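T-lymphoma invasion and metastasis-inducing protein 1 (PDB 4K2P) activates Rac as a guanine nucleotide exchange factor, its PH-CC-Ex region probably binding phosphoinositides and protein partners such as Par-3. Local coordinates at residues E52-G55 and R56-I59; L207-P210 and K211-L214. The protein carries 5 engineered substitutions. All coordinates share one frame; numbering follows the deposited sequence.

How the contacts relate
Contacts 1 and 2 come one after the other along the chain and share no strand or helix. Contact 1, residues 52-59, belongs to the PH domain: it is the start of the loop that leaves strand 47-51 and leads to strand 67-70, and its centre is about 32 Å from that of the chain. Contact 2, residues 207-214, belongs to the CC-Ex region and lies nearer the middle, about 12 Å from the chain centre, where helix 168-203 gives way to the short helix 210-214. The centres of contact 1 and contact 2 are about 40 Å apart and their nearest atoms about 27 Å apart, so they do not touch. One organises a peripheral loop; the other starts a helix packed among neighbouring elements.

Contact 1: residues E52-G55 and R56-I59; sequences ESDG and RSGI
D54 and S57 meet across the bend in the loop after strand 47-51, where the CA 52-to-55 and CA 56-to-59 directions differ by 148°. Direct hydrogen bonds centre on the D54 carboxylate. R56 N reaches D54 OD1 at 3.1 Å, from above the carboxylate plane. S57 N donates to the syn lone pair of the same D54 OD1 at 3.0 Å, so one oxygen accepts from two successive amides. The other oxygen, D54 OD2, takes the S57 hydroxyl: S57 OG to D54 OD2 is 3.0 Å, on the syn side and tilted from the plane. D54 chi1 of 68° sets CG between the backbone N and the carbonyl carbon, which turns the carboxylate toward the amides of R56 and S57.

An ST turn begins the bend: G55 N donates to S53 OG. G55 then has positive phi as the chain turns toward R56.

Water-mediated bonds join the two limbs. Water 1 joins S53 OG to S57 O, to which it donates, while water 2 accepts from D54 N and donates to the same carbonyl. S57 O thus receives two water donors. Water 3 donates to D54 O and more weakly accepts from R56 NH1 in the guanidinium plane.

Opposite charges of D54 and R56 lie near each other without forming a salt bridge. D54 OD2 sits 3.9 Å above the centre of the R56 guanidinium, whose plane is 26° from that of the carboxylate; no N-H points at the oxygen.

Apolar contact lies nearer the sheet: I59 CD1 comes within 4.2 Å of E52 O, and I59 also touches W40 of strand 37-44.

With both oxygens hydrogen-bonded and a guanidinium face over OD2, D54 would be expected to be stabilised as the anion; the carboxylate, with the S53 turn and bridging waters, would then hold the bend.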
ATOM      1  N   GLU A  52      -1.060 -15.363  20.066  1.00 34.18           N
ATOM      2  CA  GLU A  52      -0.921 -16.816  19.992  1.00 37.16           C
ATOM      3  C   GLU A  52      -1.848 -17.504  20.977  1.00 35.29           C
ATOM      4  O   GLU A  52      -2.048 -17.029  22.097  1.00 37.04           O
ATOM      5  CB  GLU A  52       0.520 -17.246  20.268  1.00 46.10           C
ATOM      6  CG  GLU A  52       1.499 -16.885  19.157  1.00 52.13           C
ATOM      7  CD  GLU A  52       2.910 -17.388  19.427  1.00 60.13           C
ATOM      8  OE1 GLU A  52       3.144 -18.000  20.495  1.00 62.39           O
ATOM      9  OE2 GLU A  52       3.787 -17.172  18.564  1.00 63.66           O
ATOM     10  N   SER A  53      -2.407 -18.631  20.555  1.00 33.42           N
ATOM     11  CA  SER A  53      -3.216 -19.466  21.438  1.00 35.79           C
ATOM     12  C   SER A  53      -2.346 -20.246  22.416  1.00 38.95           C
ATOM     13  O   SER A  53      -1.299 -20.761  22.030  1.00 40.37           O
ATOM     14  CB  SER A  53      -4.067 -20.431  20.613  1.00 35.70           C
ATOM     15  OG  SER A  53      -4.903 -21.200  21.447  1.00 36.73           O
ATOM     16  N   ASP A  54      -2.776 -20.332  23.675  1.00 40.18           N
ATOM     17  CA  ASP A  54      -2.097 -21.175  24.660  1.00 44.36           C
ATOM     18  C   ASP A  54      -2.700 -22.585  24.673  1.00 47.39           C
ATOM     19  O   ASP A  54      -2.335 -23.423  25.501  1.00 50.67           O
ATOM     20  CB  ASP A  54      -2.163 -20.544  26.059  1.00 46.08           C
ATOM     21  CG  ASP A  54      -3.564 -20.527  26.638  1.00 47.95           C
ATOM     22  OD1 ASP A  54      -4.525 -20.846  25.912  1.00 48.93           O
ATOM     23  OD2 ASP A  54      -3.709 -20.174  27.826  1.00 48.82           O
ATOM     24  N   GLY A  55      -3.634 -22.831  23.756  1.00 46.21           N
ATOM     25  CA  GLY A  55      -4.197 -24.157  23.552  1.00 48.70           C
ATOM     26  C   GLY A  55      -5.275 -24.599  24.529  1.00 51.08           C
ATOM     27  O   GLY A  55      -5.701 -25.755  24.493  1.00 55.40           O
ATOM     28  N   ARG A  56      -5.711 -23.710  25.415  1.00 49.46           N
ATOM     29  CA  ARG A  56      -6.742 -24.087  26.377  1.00 49.62           C
ATOM     30  C   ARG A  56      -7.689 -22.953  26.778  1.00 47.98           C
ATOM     31  O   ARG A  56      -8.743 -23.212  27.354  1.00 49.85           O
ATOM     32  CB  ARG A  56      -6.084 -24.676  27.618  1.00 52.31           C
ATOM     33  CG  ARG A  56      -5.273 -23.695  28.412  1.00 52.40           C
ATOM     34  CD  ARG A  56      -4.594 -24.382  29.570  1.00 54.91           C
ATOM     35  NE  ARG A  56      -3.766 -23.438  30.302  1.00 56.43           N
ATOM     36  CZ  ARG A  56      -2.489 -23.183  30.041  1.00 58.44           C
ATOM     37  NH1 ARG A  56      -1.854 -23.806  29.054  1.00 59.17           N
ATOM     38  NH2 ARG A  56      -1.849 -22.293  30.781  1.00 59.87           N
ATOM     39  N   SER A  57      -7.328 -21.706  26.487  1.00 45.54           N
ATOM     40  CA  SER A  57      -8.203 -20.578  26.794  1.00 47.54           C
ATOM     41  C   SER A  57      -8.425 -19.752  25.543  1.00 42.91           C
ATOM     42  O   SER A  57      -7.631 -19.800  24.602  1.00 43.69           O
ATOM     43  CB  SER A  57      -7.615 -19.695  27.894  1.00 54.29           C
ATOM     44  OG  SER A  57      -6.483 -18.984  27.420  1.00 56.37           O
ATOM     45  N   GLY A  58      -9.506 -18.988  25.532  1.00 40.15           N
ATOM     46  CA  GLY A  58      -9.771 -18.093  24.426  1.00 36.26           C
ATOM     47  C   GLY A  58      -8.927 -16.838  24.528  1.00 35.89           C
ATOM     48  O   GLY A  58      -8.183 -16.649  25.494  1.00 37.28           O
ATOM     49  N   ILE A  59      -9.086 -15.958  23.552  1.00 35.86           N
ATOM     50  CA  ILE A  59      -8.293 -14.741  23.461  1.00 38.26           C
ATOM     51  C   ILE A  59      -9.258 -13.574  23.615  1.00 44.29           C
ATOM     52  O   ILE A  59     -10.240 -13.479  22.894  1.00 42.98           O
ATOM     53  CB  ILE A  59      -7.527 -14.664  22.114  1.00 42.50           C
ATOM     54  CG1 ILE A  59      -6.353 -15.641  22.123  1.00 40.88           C
ATOM     55  CG2 ILE A  59      -7.017 -13.246  21.829  1.00 42.35           C
ATOM     56  CD1 ILE A  59      -5.926 -16.097  20.758  1.00 37.10           C
TER
HETATM   57  O   HOH W   1      -6.937 -19.464  22.010  1.00 42.98           O
HETATM   58  O   HOH W   2      -5.063 -18.439  24.582  1.00 39.28           O
HETATM   59  O   HOH W   3      -2.409 -26.092  26.687  1.00 48.00           O

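Contact 2: residues L207-P210 and K211-L214; sequences LPNP and KRLL
N209 and R212 meet through a side-chain-to-backbone bond: R212 N donates to N209 OD1 at 3.1 Å, with an N-H...O angle of 151°. The donor stands 33° out of the amide's carbonyl plane, a tilted approach. The same N209 OD1 lies 2.8 Å from K211 N and 3.2 Å from K211 CB, so the oxygen is close over the start of K211, its amide and CB alike. Its placement follows from N209 chi1 of -173°, which holds CG anti to the backbone N and swings the amide forward alongside the residues that follow. The aliphatic base of R212 packs beside it, with R212 CG 4.2 Å from N209 CB, before the arginine chain runs on extended from CG to NE.

This is an N-cap: N209 directly precedes helix 210-214, and its OD1 supplies an acceptor for an amide of the opening turn. P210 occupies the first helical position, where its ring nitrogen has no hydrogen to leave unpaired. The next bond is a regular helical one: L214 N donates to P210 O at 3.1 Å, four residues back. L213 N gives the same oxygen a weak hydrogen bond.

Farther out, buried L213 lies between helices, touching M190 and F193 of helix 168-203 and V233 and F236 of helix 233-241. L214 also meets F236. Before the cap, P208 rests on F193 and C197, while L207 and P210 both touch Q77 of strand 75-78, a contact between the start of the helix and the PH-domain sheet.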
ATOM      1  N   LEU A 207     -12.689  -2.439  -6.282  1.00 45.61           N
ATOM      2  CA  LEU A 207     -11.414  -1.763  -6.087  1.00 41.00           C
ATOM      3  C   LEU A 207     -10.831  -1.320  -7.429  1.00 39.20           C
ATOM      4  O   LEU A 207     -11.169  -1.886  -8.464  1.00 40.64           O
ATOM      5  CB  LEU A 207     -10.422  -2.685  -5.376  1.00 42.82           C
ATOM      6  CG  LEU A 207     -10.661  -3.044  -3.909  1.00 46.46           C
ATOM      7  CD1 LEU A 207      -9.497  -3.880  -3.407  1.00 47.88           C
ATOM      8  CD2 LEU A 207     -10.863  -1.826  -3.032  1.00 47.16           C
ATOM      9  N   PRO A 208      -9.948  -0.305  -7.412  1.00 36.95           N
ATOM     10  CA  PRO A 208      -9.331   0.188  -8.649  1.00 37.01           C
ATOM     11  C   PRO A 208      -8.457  -0.872  -9.304  1.00 35.09           C
ATOM     12  O   PRO A 208      -7.940  -1.735  -8.605  1.00 30.84           O
ATOM     13  CB  PRO A 208      -8.490   1.379  -8.180  1.00 36.67           C
ATOM     14  CG  PRO A 208      -8.267   1.142  -6.731  1.00 35.89           C
ATOM     15  CD  PRO A 208      -9.501   0.462  -6.239  1.00 35.94           C
ATOM     16  N   ASN A 209      -8.288  -0.785 -10.620  1.00 38.04           N
ATOM     17  CA  ASN A 209      -7.588  -1.807 -11.394  1.00 39.92           C
ATOM     18  C   ASN A 209      -6.083  -1.863 -11.086  1.00 36.35           C
ATOM     19  O   ASN A 209      -5.384  -0.874 -11.268  1.00 33.23           O
ATOM     20  CB  ASN A 209      -7.810  -1.553 -12.887  1.00 45.19           C
ATOM     21  CG  ASN A 209      -7.267  -2.669 -13.762  1.00 52.21           C
ATOM     22  OD1 ASN A 209      -6.068  -2.917 -13.799  1.00 52.55           O
ATOM     23  ND2 ASN A 209      -8.159  -3.354 -14.469  1.00 58.30           N
ATOM     24  N   PRO A 210      -5.573  -3.028 -10.635  1.00 37.46           N
ATOM     25  CA  PRO A 210      -4.143  -3.102 -10.296  1.00 35.15           C
ATOM     26  C   PRO A 210      -3.214  -2.962 -11.508  1.00 34.25           C
ATOM     27  O   PRO A 210      -2.142  -2.369 -11.386  1.00 30.73           O
ATOM     28  CB  PRO A 210      -3.989  -4.505  -9.679  1.00 37.20           C
ATOM     29  CG  PRO A 210      -5.365  -5.023  -9.467  1.00 38.61           C
ATOM     30  CD  PRO A 210      -6.249  -4.324 -10.440  1.00 39.56           C
ATOM     31  N   LYS A 211      -3.600  -3.532 -12.644  1.00 37.48           N
ATOM     32  CA  LYS A 211      -2.773  -3.463 -13.849  1.00 41.00           C
ATOM     33  C   LYS A 211      -2.556  -2.024 -14.316  1.00 36.40           C
ATOM     34  O   LYS A 211      -1.476  -1.683 -14.796  1.00 33.85           O
ATOM     35  CB  LYS A 211      -3.387  -4.293 -14.978  1.00 50.48           C
ATOM     36  CG  LYS A 211      -3.186  -5.794 -14.824  1.00 56.53           C
ATOM     37  CD  LYS A 211      -1.703  -6.133 -14.902  1.00 59.53           C
ATOM     38  CE  LYS A 211      -1.434  -7.457 -15.591  1.00 65.70           C
ATOM     39  NZ  LYS A 211      -2.005  -8.640 -14.889  1.00 68.35           N
ATOM     40  N   ARG A 212      -3.572  -1.183 -14.170  1.00 36.17           N
ATOM     41  CA  ARG A 212      -3.431   0.222 -14.530  1.00 37.53           C
ATOM     42  C   ARG A 212      -2.388   0.920 -13.675  1.00 32.38           C
ATOM     43  O   ARG A 212      -1.658   1.772 -14.166  1.00 31.29           O
ATOM     44  CB  ARG A 212      -4.758   0.963 -14.392  1.00 43.54           C
ATOM     45  CG  ARG A 212      -5.688   0.825 -15.570  1.00 53.29           C
ATOM     46  CD  ARG A 212      -6.830   1.813 -15.440  1.00 58.65           C
ATOM     47  NE  ARG A 212      -7.841   1.634 -16.477  1.00 64.18           N
ATOM     48  CZ  ARG A 212      -7.778   2.198 -17.681  1.00 65.64           C
ATOM     49  NH1 ARG A 212      -6.748   2.970 -18.008  1.00 64.27           N
ATOM     50  NH2 ARG A 212      -8.743   1.988 -18.565  1.00 68.86           N
ATOM     51  N   LEU A 213      -2.316   0.569 -12.395  1.00 29.55           N
ATOM     52  CA  LEU A 213      -1.349   1.209 -11.514  1.00 26.23           C
ATOM     53  C   LEU A 213       0.062   0.802 -11.889  1.00 27.22           C
ATOM     54  O   LEU A 213       0.962   1.643 -11.933  1.00 28.21           O
ATOM     55  CB  LEU A 213      -1.607   0.866 -10.046  1.00 24.99           C
ATOM     56  CG  LEU A 213      -0.585   1.421  -9.048  1.00 24.33           C
ATOM     57  CD1 LEU A 213      -0.591   2.950  -9.038  1.00 24.98           C
ATOM     58  CD2 LEU A 213      -0.838   0.884  -7.652  1.00 26.15           C
ATOM     59  N   LEU A 214       0.264  -0.487 -12.137  1.00 28.92           N
ATOM     60  CA  LEU A 214       1.610  -0.985 -12.407  1.00 32.55           C
ATOM     61  C   LEU A 214       2.236  -0.350 -13.639  1.00 32.66           C
ATOM     62  O   LEU A 214       3.456  -0.225 -13.723  1.00 34.43           O
ATOM     63  CB  LEU A 214       1.601  -2.502 -12.564  1.00 37.04           C
ATOM     64  CG  LEU A 214       1.668  -3.241 -11.234  1.00 37.88           C
ATOM     65  CD1 LEU A 214       1.330  -4.698 -11.428  1.00 40.14           C
ATOM     66  CD2 LEU A 214       3.053  -3.082 -10.605  1.00 38.88           C
TER